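Local coordinates for 4-hydroxy-tetrahydrodipicolinate synthase (Thermotoga maritima, PDB 1O5K), which catalyses the condensation of pyruvate with aspartate beta-semialdehyde to 4-hydroxy-tetrahydrodipicolinate, a step of lysine biosynthesis, through a Schiff-base intermediate, at the interface of chains A and B. Residues are numbered along the deposited sequence; one frame, centred on the assembly and turned at random. Chains: chain A/B, 4-hydroxy-tetrahydrodipicolinate synthase.

Contact 1: the interface of chains A and B. Residues chain A 179-180, 183, 208, 211-212; chain B 177, 179, 205, 208, 248.
A two-fold, helix-to-helix interface joins two subunits of the homotetramer here, pairing A:Ile179, A:Asp180 and A:Asp183 of helix 179-192 with B:Arg205, B:Tyr208 and B:His248. The guanidinium of B:Arg205 meets the carboxylate of A:Asp180 end-on in a salt bridge: NH2 bonds OD1 at 2.9 Å and NH1 bonds OD2 at 2.8 Å. OD1 lies in the guanidinium plane, whereas the NH1 bond to OD2 is tilted from it and more bent. The two planes stand 82° apart, and both carboxylate oxygens are approached from above their own plane. On the same guanidinium, NE donates to the carbonyl O of B:Pro177 at 2.7 Å, a nearly straight in-plane bond that fixes the group's rotation. CG2 of A:Ile179 lies over the guanidinium face, towards its rim. The other branch of this isoleucine, CG1, is anti to the backbone N (chi1 -168°) and covers one face of the B:Tyr208 ring, 3.9 Å from the ring centroid; B:Ile179 does the same to A:Tyr208. At the far end of the B:Tyr208 ring, the phenol OH donates to A:Asp183 OD2 at 2.6 Å, on the anti lone pair. A:Asp183 OD2 also accepts from B:His248 NE2 at 3.0 Å, tip to tip, so two donors grip one carboxylate oxygen. A water links the backbone N atoms of A:Ile179 and B:Ile179. Polar bonds and isoleucine-tyrosine packing together hold these subunits within the dimer of dimers.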
ATOM      1  N   ILE A 179     -12.972   5.339   2.647  1.00 22.68           N
ATOM      2  CA  ILE A 179     -14.134   6.034   3.265  1.00 24.17           C
ATOM      3  C   ILE A 179     -13.804   7.515   3.545  1.00 21.28           C
ATOM      4  O   ILE A 179     -14.684   8.409   3.530  1.00 23.60           O
ATOM      5  CB  ILE A 179     -14.590   5.316   4.531  1.00 23.74           C
ATOM      6  CG1 ILE A 179     -15.962   5.843   5.026  1.00 26.38           C
ATOM      7  CG2 ILE A 179     -13.551   5.375   5.654  1.00 22.70           C
ATOM      8  CD1 ILE A 179     -17.065   5.788   4.015  1.00 26.58           C
ATOM      9  N   ASP A 180     -12.546   7.798   3.771  1.00 24.16           N
ATOM     10  CA  ASP A 180     -12.123   9.221   3.924  1.00 26.26           C
ATOM     11  C   ASP A 180     -12.347  10.027   2.634  1.00 26.13           C
ATOM     12  O   ASP A 180     -12.769  11.197   2.700  1.00 25.58           O
ATOM     13  CB  ASP A 180     -10.650   9.325   4.310  1.00 31.33           C
ATOM     14  CG  ASP A 180     -10.425   9.228   5.770  1.00 37.06           C
ATOM     15  OD1 ASP A 180      -9.354   8.725   6.150  1.00 43.19           O
ATOM     16  OD2 ASP A 180     -11.234   9.643   6.622  1.00 37.77           O
ATOM     17  N   ASP A 183     -16.210  10.359   2.186  1.00 22.44           N
ATOM     18  CA  ASP A 183     -16.706  11.358   3.126  1.00 22.40           C
ATOM     19  C   ASP A 183     -16.424  12.780   2.621  1.00 23.63           C
ATOM     20  O   ASP A 183     -17.312  13.607   2.589  1.00 24.35           O
ATOM     21  CB  ASP A 183     -16.038  11.123   4.469  1.00 23.28           C
ATOM     22  CG  ASP A 183     -16.480  12.094   5.515  1.00 27.86           C
ATOM     23  OD1 ASP A 183     -15.716  13.033   5.785  1.00 25.86           O
ATOM     24  OD2 ASP A 183     -17.549  11.984   6.097  1.00 28.18           O
ATOM     25  N   TYR A 208     -22.535   3.097   2.785  1.00 22.05           N
ATOM     26  CA  TYR A 208     -21.748   4.062   3.515  1.00 22.04           C
ATOM     27  C   TYR A 208     -21.719   5.420   2.789  1.00 20.08           C
ATOM     28  O   TYR A 208     -21.716   6.461   3.444  1.00 22.02           O
ATOM     29  CB  TYR A 208     -20.365   3.520   3.855  1.00 22.72           C
ATOM     30  CG  TYR A 208     -20.438   2.388   4.821  1.00 22.31           C
ATOM     31  CD1 TYR A 208     -20.793   2.593   6.146  1.00 23.72           C
ATOM     32  CD2 TYR A 208     -20.249   1.055   4.379  1.00 22.03           C
ATOM     33  CE1 TYR A 208     -20.944   1.540   7.018  1.00 26.23           C
ATOM     34  CE2 TYR A 208     -20.387  -0.016   5.281  1.00 23.23           C
ATOM     35  CZ  TYR A 208     -20.734   0.223   6.566  1.00 25.84           C
ATOM     36  OH  TYR A 208     -20.885  -0.826   7.463  1.00 28.10           O
ATOM     37  N   CYS A 211     -24.866   7.090   3.745  1.00 20.97           N
ATOM     38  CA  CYS A 211     -24.707   7.590   5.115  1.00 20.18           C
ATOM     39  C   CYS A 211     -23.875   8.876   5.104  1.00 20.97           C
ATOM     40  O   CYS A 211     -24.145   9.787   5.922  1.00 20.38           O
ATOM     41  CB  CYS A 211     -24.042   6.543   6.026  1.00 21.44           C
ATOM     42  SG  CYS A 211     -25.119   5.145   6.418  1.00 22.98           S
ATOM     43  N   ALA A 212     -22.924   8.979   4.167  1.00 22.09           N
ATOM     44  CA  ALA A 212     -22.096  10.196   4.016  1.00 22.32           C
ATOM     45  C   ALA A 212     -22.885  11.384   3.456  1.00 23.62           C
ATOM     46  O   ALA A 212     -22.426  12.531   3.497  1.00 25.27           O
ATOM     47  CB  ALA A 212     -20.917   9.879   3.070  1.00 23.01           C
TER
ATOM     48  N   PRO B 177      -8.666   1.282   9.938  1.00 25.91           N
ATOM     49  CA  PRO B 177      -9.536   2.297   9.331  1.00 27.05           C
ATOM     50  C   PRO B 177     -10.294   1.856   8.089  1.00 24.54           C
ATOM     51  O   PRO B 177     -11.114   2.656   7.544  1.00 23.48           O
ATOM     52  CB  PRO B 177      -8.548   3.392   8.943  1.00 29.83           C
ATOM     53  CG  PRO B 177      -7.316   2.678   8.650  1.00 35.79           C
ATOM     54  CD  PRO B 177      -7.252   1.539   9.633  1.00 29.23           C
ATOM     55  N   ILE B 179     -13.005   0.577   5.857  1.00 22.68           N
ATOM     56  CA  ILE B 179     -14.472   0.481   6.099  1.00 24.17           C
ATOM     57  C   ILE B 179     -14.972  -0.962   5.875  1.00 21.28           C
ATOM     58  O   ILE B 179     -15.954  -1.432   6.499  1.00 23.60           O
ATOM     59  CB  ILE B 179     -15.235   1.476   5.231  1.00 23.74           C
ATOM     60  CG1 ILE B 179     -16.718   1.599   5.671  1.00 26.38           C
ATOM     61  CG2 ILE B 179     -15.139   1.158   3.737  1.00 22.70           C
ATOM     62  CD1 ILE B 179     -16.925   1.953   7.111  1.00 26.58           C
ATOM     63  N   ARG B 205     -13.520   7.634  12.245  1.00 23.26           N
ATOM     64  CA  ARG B 205     -14.377   6.503  11.738  1.00 22.31           C
ATOM     65  C   ARG B 205     -15.629   6.270  12.604  1.00 23.18           C
ATOM     66  O   ARG B 205     -16.461   5.447  12.258  1.00 25.88           O
ATOM     67  CB  ARG B 205     -13.580   5.210  11.686  1.00 24.84           C
ATOM     68  CG  ARG B 205     -12.398   5.257  10.701  1.00 26.95           C
ATOM     69  CD  ARG B 205     -12.818   5.234   9.280  1.00 24.80           C
ATOM     70  NE  ARG B 205     -11.737   5.198   8.310  1.00 22.88           N
ATOM     71  CZ  ARG B 205     -11.054   6.253   7.881  1.00 25.52           C
ATOM     72  NH1 ARG B 205     -11.266   7.491   8.384  1.00 28.23           N
ATOM     73  NH2 ARG B 205     -10.160   6.072   6.923  1.00 26.96           N
ATOM     74  N   TYR B 208     -19.142   6.395  10.858  1.00 22.05           N
ATOM     75  CA  TYR B 208     -19.362   5.301   9.942  1.00 22.04           C
ATOM     76  C   TYR B 208     -19.464   3.959  10.692  1.00 20.08           C
ATOM     77  O   TYR B 208     -20.242   3.095  10.290  1.00 22.02           O
ATOM     78  CB  TYR B 208     -18.338   5.294   8.814  1.00 22.72           C
ATOM     79  CG  TYR B 208     -18.491   6.478   7.922  1.00 22.31           C
ATOM     80  CD1 TYR B 208     -19.578   6.601   7.069  1.00 23.72           C
ATOM     81  CD2 TYR B 208     -17.581   7.561   8.004  1.00 22.03           C
ATOM     82  CE1 TYR B 208     -19.767   7.732   6.308  1.00 26.23           C
ATOM     83  CE2 TYR B 208     -17.770   8.706   7.209  1.00 23.23           C
ATOM     84  CZ  TYR B 208     -18.841   8.790   6.389  1.00 25.84           C
ATOM     85  OH  TYR B 208     -19.045   9.920   5.608  1.00 28.10           O
ATOM     86  N   HIS B 248     -19.815  15.195  13.278  1.00 21.53           N
ATOM     87  CA  HIS B 248     -18.649  14.560  12.686  1.00 22.38           C
ATOM     88  C   HIS B 248     -17.917  15.523  11.738  1.00 22.29           C
ATOM     89  O   HIS B 248     -16.678  15.681  11.766  1.00 24.07           O
ATOM     90  CB  HIS B 248     -19.106  13.311  11.948  1.00 22.49           C
ATOM     91  CG  HIS B 248     -18.145  12.806  10.913  1.00 21.36           C
ATOM     92  ND1 HIS B 248     -17.049  12.024  11.237  1.00 22.49           N
ATOM     93  CD2 HIS B 248     -18.160  12.899   9.561  1.00 27.46           C
ATOM     94  CE1 HIS B 248     -16.426  11.679  10.115  1.00 27.45           C
ATOM     95  NE2 HIS B 248     -17.065  12.228   9.093  1.00 29.33           N
TER
HETATM   96  O   HOH W   1     -11.994   2.737   3.938  0.50 13.78           O

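Contact 2: the interface of chains A and B. Residues chain A 210-213, 236, 241; chain B 207-208, 241-242, 245.
The edge of the B:Phe207 ring faces A:Cys211 across the interface, CE2 lying 3.4 Å from the carbonyl O, while B:Arg245 CA covers one ring face towards its rim and B:Leu241 CD2 sits at the edge. B:Phe207 CD2 lies over the centre of one face of the B:Tyr208 ring, whose CE2 in turn sits at the edge of the phenylalanine. On the other subunit, A:Leu210 CB lies over the centre of the A:Tyr236 ring. Back on chain B, the guanidinium of B:Arg245 has A:Cys211 O and a water at its edge, in plane, with B:Glu242 CA over one face. In this DapA-family enzyme the patch sets the end of helix 206-212 of one chain against the start of helix 241-257 of the other. B:Arg245 bends at chi3 (61°) to lay its tip beside the helix end. NH1 donates to A:Cys211 O at 2.8 Å, nearly straight at the hydrogen (166°) but from above the carbonyl plane. The same nitrogen meets the water at 3.0 Å, and that water also bonds the A:Tyr236 hydroxyl at 2.7 Å and B:Glu242 OE1 at 2.8 Å. An alanine in place of B:Arg245 would probably leave A:Cys211 O without this donor and the water without one of its partners. Further back along the arginine, CD packs against A:Ala212 CA. Tip to tip with the A:Tyr236 hydroxyl, B:Leu241 places CD2 3.5 Å from OH.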
ATOM      1  N   LEU A 210     -24.288   6.516   0.979  1.00 23.56           N
ATOM      2  CA  LEU A 210     -25.567   7.108   1.388  1.00 23.54           C
ATOM      3  C   LEU A 210     -25.469   7.781   2.766  1.00 23.01           C
ATOM      4  O   LEU A 210     -25.942   8.902   2.946  1.00 18.59           O
ATOM      5  CB  LEU A 210     -26.696   6.039   1.355  1.00 22.76           C
ATOM      6  CG  LEU A 210     -27.003   5.562  -0.094  1.00 23.17           C
ATOM      7  CD1 LEU A 210     -27.819   4.330  -0.042  1.00 25.12           C
ATOM      8  CD2 LEU A 210     -27.747   6.686  -0.863  1.00 30.03           C
ATOM      9  N   CYS A 211     -24.866   7.090   3.745  1.00 20.97           N
ATOM     10  CA  CYS A 211     -24.707   7.590   5.115  1.00 20.18           C
ATOM     11  C   CYS A 211     -23.875   8.876   5.104  1.00 20.97           C
ATOM     12  O   CYS A 211     -24.145   9.787   5.922  1.00 20.38           O
ATOM     13  CB  CYS A 211     -24.042   6.543   6.026  1.00 21.44           C
ATOM     14  SG  CYS A 211     -25.119   5.145   6.418  1.00 22.98           S
ATOM     15  N   ALA A 212     -22.924   8.979   4.167  1.00 22.09           N
ATOM     16  CA  ALA A 212     -22.096  10.196   4.016  1.00 22.32           C
ATOM     17  C   ALA A 212     -22.885  11.384   3.456  1.00 23.62           C
ATOM     18  O   ALA A 212     -22.426  12.531   3.497  1.00 25.27           O
ATOM     19  CB  ALA A 212     -20.917   9.879   3.070  1.00 23.01           C
ATOM     20  N   GLY A 213     -24.026  11.059   2.869  1.00 23.03           N
ATOM     21  CA  GLY A 213     -24.972  12.000   2.296  1.00 23.18           C
ATOM     22  C   GLY A 213     -25.023  12.069   0.783  1.00 23.90           C
ATOM     23  O   GLY A 213     -25.488  13.075   0.224  1.00 22.17           O
ATOM     24  N   TYR A 236     -32.996   3.550   2.427  1.00 24.83           N
ATOM     25  CA  TYR A 236     -32.201   4.600   3.038  1.00 23.78           C
ATOM     26  C   TYR A 236     -32.942   5.927   2.899  1.00 25.80           C
ATOM     27  O   TYR A 236     -33.132   6.649   3.875  1.00 24.82           O
ATOM     28  CB  TYR A 236     -30.790   4.714   2.413  1.00 23.96           C
ATOM     29  CG  TYR A 236     -29.962   5.732   3.127  1.00 25.30           C
ATOM     30  CD1 TYR A 236     -29.204   5.383   4.232  1.00 24.02           C
ATOM     31  CD2 TYR A 236     -30.075   7.079   2.825  1.00 21.98           C
ATOM     32  CE1 TYR A 236     -28.477   6.333   4.921  1.00 25.15           C
ATOM     33  CE2 TYR A 236     -29.381   8.031   3.535  1.00 26.47           C
ATOM     34  CZ  TYR A 236     -28.600   7.660   4.585  1.00 26.87           C
ATOM     35  OH  TYR A 236     -27.961   8.626   5.311  1.00 25.78           O
ATOM     36  N   LEU A 241     -32.581   3.303   8.006  1.00 25.48           N
ATOM     37  CA  LEU A 241     -31.143   3.045   7.916  1.00 24.50           C
ATOM     38  C   LEU A 241     -30.865   1.580   8.148  1.00 24.12           C
ATOM     39  O   LEU A 241     -30.120   0.954   7.400  1.00 26.04           O
ATOM     40  CB  LEU A 241     -30.392   3.881   8.964  1.00 28.67           C
ATOM     41  CG  LEU A 241     -28.878   3.649   8.779  1.00 28.74           C
ATOM     42  CD1 LEU A 241     -28.190   4.890   8.922  1.00 40.41           C
ATOM     43  CD2 LEU A 241     -28.361   2.629   9.760  1.00 28.46           C
TER
ATOM     44  N   PHE B 207     -18.524   7.905  13.217  1.00 21.03           N
ATOM     45  CA  PHE B 207     -19.774   8.059  12.498  1.00 21.93           C
ATOM     46  C   PHE B 207     -20.109   6.822  11.641  1.00 21.14           C
ATOM     47  O   PHE B 207     -21.193   6.248  11.726  1.00 21.72           O
ATOM     48  CB  PHE B 207     -19.792   9.340  11.638  1.00 24.06           C
ATOM     49  CG  PHE B 207     -21.029   9.483  10.811  1.00 21.51           C
ATOM     50  CD1 PHE B 207     -22.254   9.725  11.412  1.00 21.49           C
ATOM     51  CD2 PHE B 207     -20.989   9.302   9.404  1.00 24.92           C
ATOM     52  CE1 PHE B 207     -23.410   9.842  10.676  1.00 26.01           C
ATOM     53  CE2 PHE B 207     -22.169   9.368   8.659  1.00 21.58           C
ATOM     54  CZ  PHE B 207     -23.368   9.632   9.306  1.00 23.70           C
ATOM     55  N   TYR B 208     -19.142   6.395  10.858  1.00 22.05           N
ATOM     56  CA  TYR B 208     -19.362   5.301   9.942  1.00 22.04           C
ATOM     57  C   TYR B 208     -19.464   3.959  10.692  1.00 20.08           C
ATOM     58  O   TYR B 208     -20.242   3.095  10.290  1.00 22.02           O
ATOM     59  CB  TYR B 208     -18.338   5.294   8.814  1.00 22.72           C
ATOM     60  CG  TYR B 208     -18.491   6.478   7.922  1.00 22.31           C
ATOM     61  CD1 TYR B 208     -19.578   6.601   7.069  1.00 23.72           C
ATOM     62  CD2 TYR B 208     -17.581   7.561   8.004  1.00 22.03           C
ATOM     63  CE1 TYR B 208     -19.767   7.732   6.308  1.00 26.23           C
ATOM     64  CE2 TYR B 208     -17.770   8.706   7.209  1.00 23.23           C
ATOM     65  CZ  TYR B 208     -18.841   8.790   6.389  1.00 25.84           C
ATOM     66  OH  TYR B 208     -19.045   9.920   5.608  1.00 28.10           O
ATOM     67  N   LEU B 241     -29.462  10.826  12.302  1.00 25.48           N
ATOM     68  CA  LEU B 241     -28.266  10.484  11.530  1.00 24.50           C
ATOM     69  C   LEU B 241     -27.619  11.739  10.996  1.00 24.12           C
ATOM     70  O   LEU B 241     -26.410  11.920  11.104  1.00 26.04           O
ATOM     71  CB  LEU B 241     -28.642   9.563  10.359  1.00 28.67           C
ATOM     72  CG  LEU B 241     -27.347   9.155   9.625  1.00 28.74           C
ATOM     73  CD1 LEU B 241     -27.416   7.774   9.280  1.00 40.41           C
ATOM     74  CD2 LEU B 241     -27.125  10.008   8.402  1.00 28.46           C
ATOM     75  N   GLU B 242     -28.439  12.615  10.426  1.00 23.10           N
ATOM     76  CA  GLU B 242     -27.878  13.817   9.781  1.00 23.62           C
ATOM     77  C   GLU B 242     -27.270  14.745  10.804  1.00 24.44           C
ATOM     78  O   GLU B 242     -26.239  15.307  10.525  1.00 22.04           O
ATOM     79  CB  GLU B 242     -28.935  14.519   8.944  1.00 26.93           C
ATOM     80  CG  GLU B 242     -29.373  13.690   7.714  1.00 29.29           C
ATOM     81  CD  GLU B 242     -30.407  12.600   7.980  1.00 37.71           C
ATOM     82  OE1 GLU B 242     -30.599  11.740   7.049  1.00 34.05           O
ATOM     83  OE2 GLU B 242     -31.058  12.599   9.086  1.00 31.19           O
ATOM     84  N   ARG B 245     -23.930  13.240  11.702  1.00 21.48           N
ATOM     85  CA  ARG B 245     -22.987  13.472  10.619  1.00 22.47           C
ATOM     86  C   ARG B 245     -22.456  14.921  10.665  1.00 22.71           C
ATOM     87  O   ARG B 245     -21.256  15.168  10.411  1.00 22.69           O
ATOM     88  CB  ARG B 245     -23.665  13.230   9.277  1.00 21.98           C
ATOM     89  CG  ARG B 245     -22.669  13.359   8.083  1.00 22.90           C
ATOM     90  CD  ARG B 245     -23.303  12.882   6.782  1.00 23.68           C
ATOM     91  NE  ARG B 245     -24.452  13.686   6.476  1.00 24.71           N
ATOM     92  CZ  ARG B 245     -25.610  13.269   5.957  1.00 26.03           C
ATOM     93  NH1 ARG B 245     -25.851  11.996   5.677  1.00 22.24           N
ATOM     94  NH2 ARG B 245     -26.564  14.138   5.761  1.00 30.25           N
TER
HETATM   95  O   HOH W   2     -28.715  11.200   5.037  1.00 26.99           O

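The centres of the C-alpha atoms of contact 1 and contact 2 are about 8 Å apart, and the two share A:Cys211, A:Ala212 and B:Tyr208. Helix 206-212 runs through both, and helix 241-257 also serves each, so the two patches are probably parts of one continuous surface. Contact 1 adds helix 179-192 and charged pairing, whereas contact 2 joins a helix end to an arginine and a bridging water. Since the interface is two-fold symmetric, each patch recurs with the chains exchanged. Their centres lie about 19 and 22 Å from A:Tyr144 in the active site, which suggests a role in assembly more than in direct chemistry.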